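Local coordinates for protein (GYP1P) (Saccharomyces cerevisiae, PDB 1FKM), which stimulates GTP hydrolysis by Ypt/Rab GTPases such as Ypt1 and Ypt7, supplying arginine and glutamine fingers in trans through its TBC domain, at residues E225-W236 and M346-N357. Residues are numbered along the deposited sequence; the frame is centred on the assembly and turned at random. Where two conformers were deposited one is given.
Sequences EHVEFIQFAFRW and MDFQETITFLQN
Phe348 meets four residues of 225-236 along its length. Its CB lies 3.5 Å from Glu225 O; CG lies 3.6 Å from His226 NE2, and CD1 is close to His226 O and Val227 CG2. With CG anti to the backbone N (chi1 -180°), the ring extends across the gap nearly parallel to the imidazole of His226 in the conformer given (planes 13° apart), but the centroid separation of 4.9 Å leaves little overlap. At the far end CE1 and CZ run into the amide of Gln231, whose OE1 sits 3.0 Å from Phe348 CE1 at the ring edge. That same OE1 accepts a nearly straight bond from Glu228 N, which holds the carbonyl end of the amide. Were Gln231 shortened to an alanine, Glu228 N would be likely to lose this acceptor and the Phe348 rim its amide neighbour. Further along, Leu355 CD1 stands 3.5 Å from the Phe232 ring centroid, almost along its normal: a CH-pi contact over the face. Where helix 348-355 ends, Arg235 NH2, in the conformer given, donates to Gln356 O (2.7 Å), which lies in the guanidinium plane, while Arg235 NE pairs with Glu244; Trp236 NE1 gives Leu355 O a weak bond. The segment axes, 9.5 Å apart and inclined by only 7°, define a parallel helix pair in the all-helical Rab-GAP domain; helix 216-224 ends in a Schellman motif with His226 as C-prime residue, and the Asp347-Glu350 capping box starts helix 348-355.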
loop_
_atom_site.group_PDB
_atom_site.type_symbol
_atom_site.label_atom_id
_atom_site.label_comp_id
_atom_site.label_asym_id
_atom_site.label_seq_id
_atom_site.Cartn_x
_atom_site.Cartn_y
_atom_site.Cartn_z
ATOM N N GLU A 225 22.425 -23.499 -2.560
ATOM C CA GLU A 225 21.285 -24.086 -1.857
ATOM C C GLU A 225 20.027 -24.110 -2.721
ATOM O O GLU A 225 18.942 -24.441 -2.240
ATOM C CB GLU A 225 20.997 -23.310 -0.568
ATOM C CG GLU A 225 22.110 -23.370 0.466
ATOM C CD GLU A 225 22.459 -24.795 0.864
ATOM O OE1 GLU A 225 21.527 -25.587 1.115
ATOM O OE2 GLU A 225 23.666 -25.118 0.934
ATOM N N HIS A 226 20.197 -23.768 -3.995
ATOM C CA HIS A 226 19.117 -23.693 -4.977
ATOM C C HIS A 226 17.919 -22.852 -4.528
ATOM O O HIS A 226 16.761 -23.230 -4.725
ATOM C CB HIS A 226 18.656 -25.092 -5.441
ATOM C CG HIS A 226 18.159 -25.985 -4.346
ATOM N ND1 HIS A 226 19.006 -26.640 -3.476
ATOM C CD2 HIS A 226 16.904 -26.345 -3.991
ATOM C CE1 HIS A 226 18.292 -27.367 -2.635
ATOM N NE2 HIS A 226 17.014 -27.205 -2.925
ATOM N N VAL A 227 18.214 -21.701 -3.930
ATOM C CA VAL A 227 17.181 -20.774 -3.487
ATOM C C VAL A 227 16.976 -19.807 -4.652
ATOM O O VAL A 227 17.911 -19.134 -5.074
ATOM C CB VAL A 227 17.616 -19.968 -2.238
ATOM C CG1 VAL A 227 16.629 -18.821 -1.984
ATOM C CG2 VAL A 227 17.667 -20.881 -1.022
ATOM N N GLU A 228 15.758 -19.754 -5.179
ATOM C CA GLU A 228 15.446 -18.861 -6.290
ATOM C C GLU A 228 14.746 -17.631 -5.723
ATOM O O GLU A 228 13.854 -17.759 -4.903
ATOM C CB GLU A 228 14.524 -19.568 -7.287
ATOM C CG GLU A 228 15.069 -20.892 -7.800
ATOM C CD GLU A 228 14.164 -21.539 -8.836
ATOM O OE1 GLU A 228 13.153 -20.917 -9.228
ATOM O OE2 GLU A 228 14.468 -22.673 -9.263
ATOM N N PHE A 229 15.145 -16.440 -6.154
ATOM C CA PHE A 229 14.512 -15.236 -5.632
ATOM C C PHE A 229 12.991 -15.249 -5.747
ATOM O O PHE A 229 12.297 -14.762 -4.861
ATOM C CB PHE A 229 15.090 -13.992 -6.310
ATOM C CG PHE A 229 16.424 -13.573 -5.750
ATOM C CD1 PHE A 229 17.577 -14.297 -6.045
ATOM C CD2 PHE A 229 16.520 -12.477 -4.895
ATOM C CE1 PHE A 229 18.811 -13.937 -5.494
ATOM C CE2 PHE A 229 17.748 -12.106 -4.337
ATOM C CZ PHE A 229 18.896 -12.840 -4.637
ATOM N N ILE A 230 12.470 -15.824 -6.824
ATOM C CA ILE A 230 11.024 -15.879 -7.011
ATOM C C ILE A 230 10.319 -16.609 -5.858
ATOM O O ILE A 230 9.190 -16.270 -5.497
ATOM C CB ILE A 230 10.663 -16.577 -8.350
ATOM C CG1 ILE A 230 9.186 -16.345 -8.685
ATOM C CG2 ILE A 230 10.934 -18.071 -8.257
ATOM C CD1 ILE A 230 8.862 -14.922 -9.081
ATOM N N GLN A 231 10.988 -17.594 -5.264
ATOM C CA GLN A 231 10.380 -18.369 -4.183
ATOM C C GLN A 231 10.018 -17.588 -2.924
ATOM O O GLN A 231 9.227 -18.058 -2.106
ATOM C CB GLN A 231 11.277 -19.553 -3.833
ATOM C CG GLN A 231 11.454 -20.497 -5.003
ATOM C CD GLN A 231 12.460 -21.589 -4.731
ATOM O OE1 GLN A 231 13.559 -21.330 -4.242
ATOM N NE2 GLN A 231 12.093 -22.823 -5.061
ATOM N N PHE A 232 10.591 -16.402 -2.749
ATOM C CA PHE A 232 10.245 -15.602 -1.586
ATOM C C PHE A 232 9.936 -14.159 -1.972
ATOM O O PHE A 232 9.123 -13.498 -1.330
ATOM C CB PHE A 232 11.373 -15.655 -0.536
ATOM C CG PHE A 232 12.668 -15.033 -0.986
ATOM C CD1 PHE A 232 12.854 -13.655 -0.927
ATOM C CD2 PHE A 232 13.706 -15.830 -1.466
ATOM C CE1 PHE A 232 14.052 -13.076 -1.336
ATOM C CE2 PHE A 232 14.909 -15.264 -1.878
ATOM C CZ PHE A 232 15.085 -13.882 -1.814
ATOM N N ALA A 233 10.556 -13.688 -3.048
ATOM C CA ALA A 233 10.385 -12.311 -3.493
ATOM C C ALA A 233 9.131 -12.015 -4.309
ATOM O O ALA A 233 8.738 -10.853 -4.435
ATOM C CB ALA A 233 11.615 -11.868 -4.275
ATOM N N PHE A 234 8.499 -13.034 -4.880
ATOM C CA PHE A 234 7.299 -12.733 -5.648
ATOM C C PHE A 234 6.284 -12.055 -4.731
ATOM O O PHE A 234 5.689 -11.041 -5.089
ATOM C CB PHE A 234 6.657 -13.982 -6.247
ATOM C CG PHE A 234 5.393 -13.682 -7.003
ATOM C CD1 PHE A 234 5.449 -13.149 -8.284
ATOM C CD2 PHE A 234 4.150 -13.843 -6.400
ATOM C CE1 PHE A 234 4.285 -12.770 -8.954
ATOM C CE2 PHE A 234 2.979 -13.468 -7.062
ATOM C CZ PHE A 234 3.049 -12.931 -8.339
ATOM N N ARG A 235 6.093 -12.614 -3.542
ATOM C CA ARG A 235 5.135 -12.048 -2.603
ATOM C C ARG A 235 5.582 -10.660 -2.146
ATOM O O ARG A 235 4.756 -9.763 -1.975
ATOM C CB ARG A 235 4.962 -12.974 -1.396
ATOM C CG ARG A 235 3.723 -12.671 -0.562
ATOM C CD ARG A 235 3.575 -13.649 0.600
ATOM N NE ARG A 235 4.623 -13.480 1.603
ATOM C CZ ARG A 235 4.750 -14.239 2.686
ATOM N NH1 ARG A 235 3.896 -15.227 2.910
ATOM N NH2 ARG A 235 5.726 -14.006 3.552
ATOM N N TRP A 236 6.887 -10.483 -1.950
ATOM C CA TRP A 236 7.423 -9.187 -1.533
ATOM C C TRP A 236 7.043 -8.128 -2.567
ATOM O O TRP A 236 6.627 -7.022 -2.226
ATOM C CB TRP A 236 8.949 -9.232 -1.433
ATOM C CG TRP A 236 9.504 -10.045 -0.290
ATOM C CD1 TRP A 236 8.830 -10.914 0.516
ATOM C CD2 TRP A 236 10.866 -10.059 0.148
ATOM N NE1 TRP A 236 9.694 -11.473 1.436
ATOM C CE2 TRP A 236 10.950 -10.963 1.227
ATOM C CE3 TRP A 236 12.025 -9.392 -0.274
ATOM C CZ2 TRP A 236 12.153 -11.220 1.895
ATOM C CZ3 TRP A 236 13.219 -9.647 0.390
ATOM C CH2 TRP A 236 13.273 -10.554 1.461
HETATM N N MSE A 346 21.733 -21.119 6.530
HETATM C CA MSE A 346 20.502 -21.869 6.268
HETATM C C MSE A 346 20.482 -22.589 4.931
HETATM O O MSE A 346 21.096 -22.136 3.972
HETATM C CB MSE A 346 19.297 -20.926 6.308
HETATM C CG MSE A 346 18.982 -20.331 7.661
HETATM SE SE MSE A 346 17.570 -19.008 7.509
HETATM C CE MSE A 346 18.399 -17.590 8.531
ATOM N N ASP A 347 19.765 -23.709 4.875
ATOM C CA ASP A 347 19.636 -24.455 3.630
ATOM C C ASP A 347 18.316 -24.039 2.982
ATOM O O ASP A 347 17.642 -23.132 3.476
ATOM C CB ASP A 347 19.672 -25.977 3.869
ATOM C CG ASP A 347 18.588 -26.466 4.819
ATOM O OD1 ASP A 347 17.558 -25.780 5.004
ATOM O OD2 ASP A 347 18.766 -27.571 5.376
ATOM N N PHE A 348 17.943 -24.692 1.885
ATOM C CA PHE A 348 16.718 -24.329 1.184
ATOM C C PHE A 348 15.467 -24.162 2.049
ATOM O O PHE A 348 14.879 -23.084 2.090
ATOM C CB PHE A 348 16.408 -25.335 0.075
ATOM C CG PHE A 348 15.159 -25.004 -0.687
ATOM C CD1 PHE A 348 15.156 -23.976 -1.621
ATOM C CD2 PHE A 348 13.969 -25.678 -0.427
ATOM C CE1 PHE A 348 13.988 -23.616 -2.283
ATOM C CE2 PHE A 348 12.793 -25.326 -1.083
ATOM C CZ PHE A 348 12.804 -24.290 -2.014
ATOM N N GLN A 349 15.053 -25.231 2.726
ATOM C CA GLN A 349 13.855 -25.181 3.556
ATOM C C GLN A 349 13.899 -24.110 4.641
ATOM O O GLN A 349 12.915 -23.407 4.862
ATOM C CB GLN A 349 13.591 -26.545 4.203
ATOM C CG GLN A 349 13.017 -27.592 3.262
ATOM C CD GLN A 349 12.709 -28.904 3.967
ATOM O OE1 GLN A 349 13.607 -29.583 4.464
ATOM N NE2 GLN A 349 11.430 -29.265 4.015
ATOM N N GLU A 350 15.035 -23.990 5.319
ATOM C CA GLU A 350 15.169 -23.003 6.383
ATOM C C GLU A 350 15.065 -21.587 5.829
ATOM O O GLU A 350 14.422 -20.726 6.430
ATOM C CB GLU A 350 16.504 -23.191 7.106
ATOM C CG GLU A 350 16.701 -24.613 7.614
ATOM C CD GLU A 350 18.066 -24.846 8.232
ATOM O OE1 GLU A 350 19.072 -24.391 7.652
ATOM O OE2 GLU A 350 18.129 -25.502 9.293
ATOM N N THR A 351 15.691 -21.365 4.678
ATOM C CA THR A 351 15.694 -20.062 4.022
ATOM C C THR A 351 14.296 -19.620 3.591
ATOM O O THR A 351 13.859 -18.515 3.925
ATOM C CB THR A 351 16.632 -20.074 2.790
ATOM O OG1 THR A 351 17.987 -20.249 3.222
ATOM C CG2 THR A 351 16.532 -18.766 2.020
ATOM N N ILE A 352 13.595 -20.478 2.856
ATOM C CA ILE A 352 12.249 -20.149 2.387
ATOM C C ILE A 352 11.314 -19.873 3.558
ATOM O O ILE A 352 10.566 -18.894 3.550
ATOM C CB ILE A 352 11.649 -21.286 1.525
ATOM C CG1 ILE A 352 12.580 -21.594 0.349
ATOM C CG2 ILE A 352 10.273 -20.882 1.002
ATOM C CD1 ILE A 352 12.930 -20.384 -0.507
ATOM N N THR A 353 11.359 -20.740 4.565
ATOM C CA THR A 353 10.526 -20.573 5.746
ATOM C C THR A 353 10.810 -19.220 6.400
ATOM O O THR A 353 9.888 -18.482 6.747
ATOM C CB THR A 353 10.799 -21.692 6.780
ATOM O OG1 THR A 353 10.421 -22.956 6.225
ATOM C CG2 THR A 353 10.009 -21.449 8.061
ATOM N N PHE A 354 12.092 -18.900 6.553
ATOM C CA PHE A 354 12.519 -17.645 7.174
ATOM C C PHE A 354 12.096 -16.391 6.408
ATOM O O PHE A 354 11.552 -15.456 6.993
ATOM C CB PHE A 354 14.042 -17.633 7.339
ATOM C CG PHE A 354 14.569 -16.409 8.044
ATOM C CD1 PHE A 354 14.610 -16.353 9.433
ATOM C CD2 PHE A 354 15.007 -15.308 7.319
ATOM C CE1 PHE A 354 15.085 -15.216 10.090
ATOM C CE2 PHE A 354 15.484 -14.164 7.967
ATOM C CZ PHE A 354 15.523 -14.121 9.355
ATOM N N LEU A 355 12.352 -16.365 5.103
ATOM C CA LEU A 355 12.012 -15.201 4.295
ATOM C C LEU A 355 10.520 -15.002 4.050
ATOM O O LEU A 355 10.104 -13.921 3.629
ATOM C CB LEU A 355 12.768 -15.252 2.966
ATOM C CG LEU A 355 14.283 -15.132 3.157
ATOM C CD1 LEU A 355 14.996 -15.316 1.830
ATOM C CD2 LEU A 355 14.614 -13.773 3.780
ATOM N N GLN A 356 9.719 -16.035 4.297
ATOM C CA GLN A 356 8.273 -15.920 4.132
ATOM C C GLN A 356 7.660 -15.660 5.505
ATOM O O GLN A 356 6.448 -15.508 5.639
ATOM C CB GLN A 356 7.679 -17.199 3.532
ATOM C CG GLN A 356 8.246 -17.570 2.167
ATOM C CD GLN A 356 7.580 -18.799 1.571
ATOM O OE1 GLN A 356 7.286 -19.761 2.278
ATOM N NE2 GLN A 356 7.351 -18.775 0.264
ATOM N N ASN A 357 8.511 -15.613 6.526
ATOM C CA ASN A 357 8.067 -15.360 7.893
ATOM C C ASN A 357 9.151 -14.611 8.671
ATOM O O ASN A 357 9.576 -15.054 9.737
ATOM C CB ASN A 357 7.749 -16.684 8.593
ATOM C CG ASN A 357 6.649 -17.460 7.897
ATOM O OD1 ASN A 357 5.495 -17.033 7.871
ATOM N ND2 ASN A 357 7.004 -18.606 7.323
#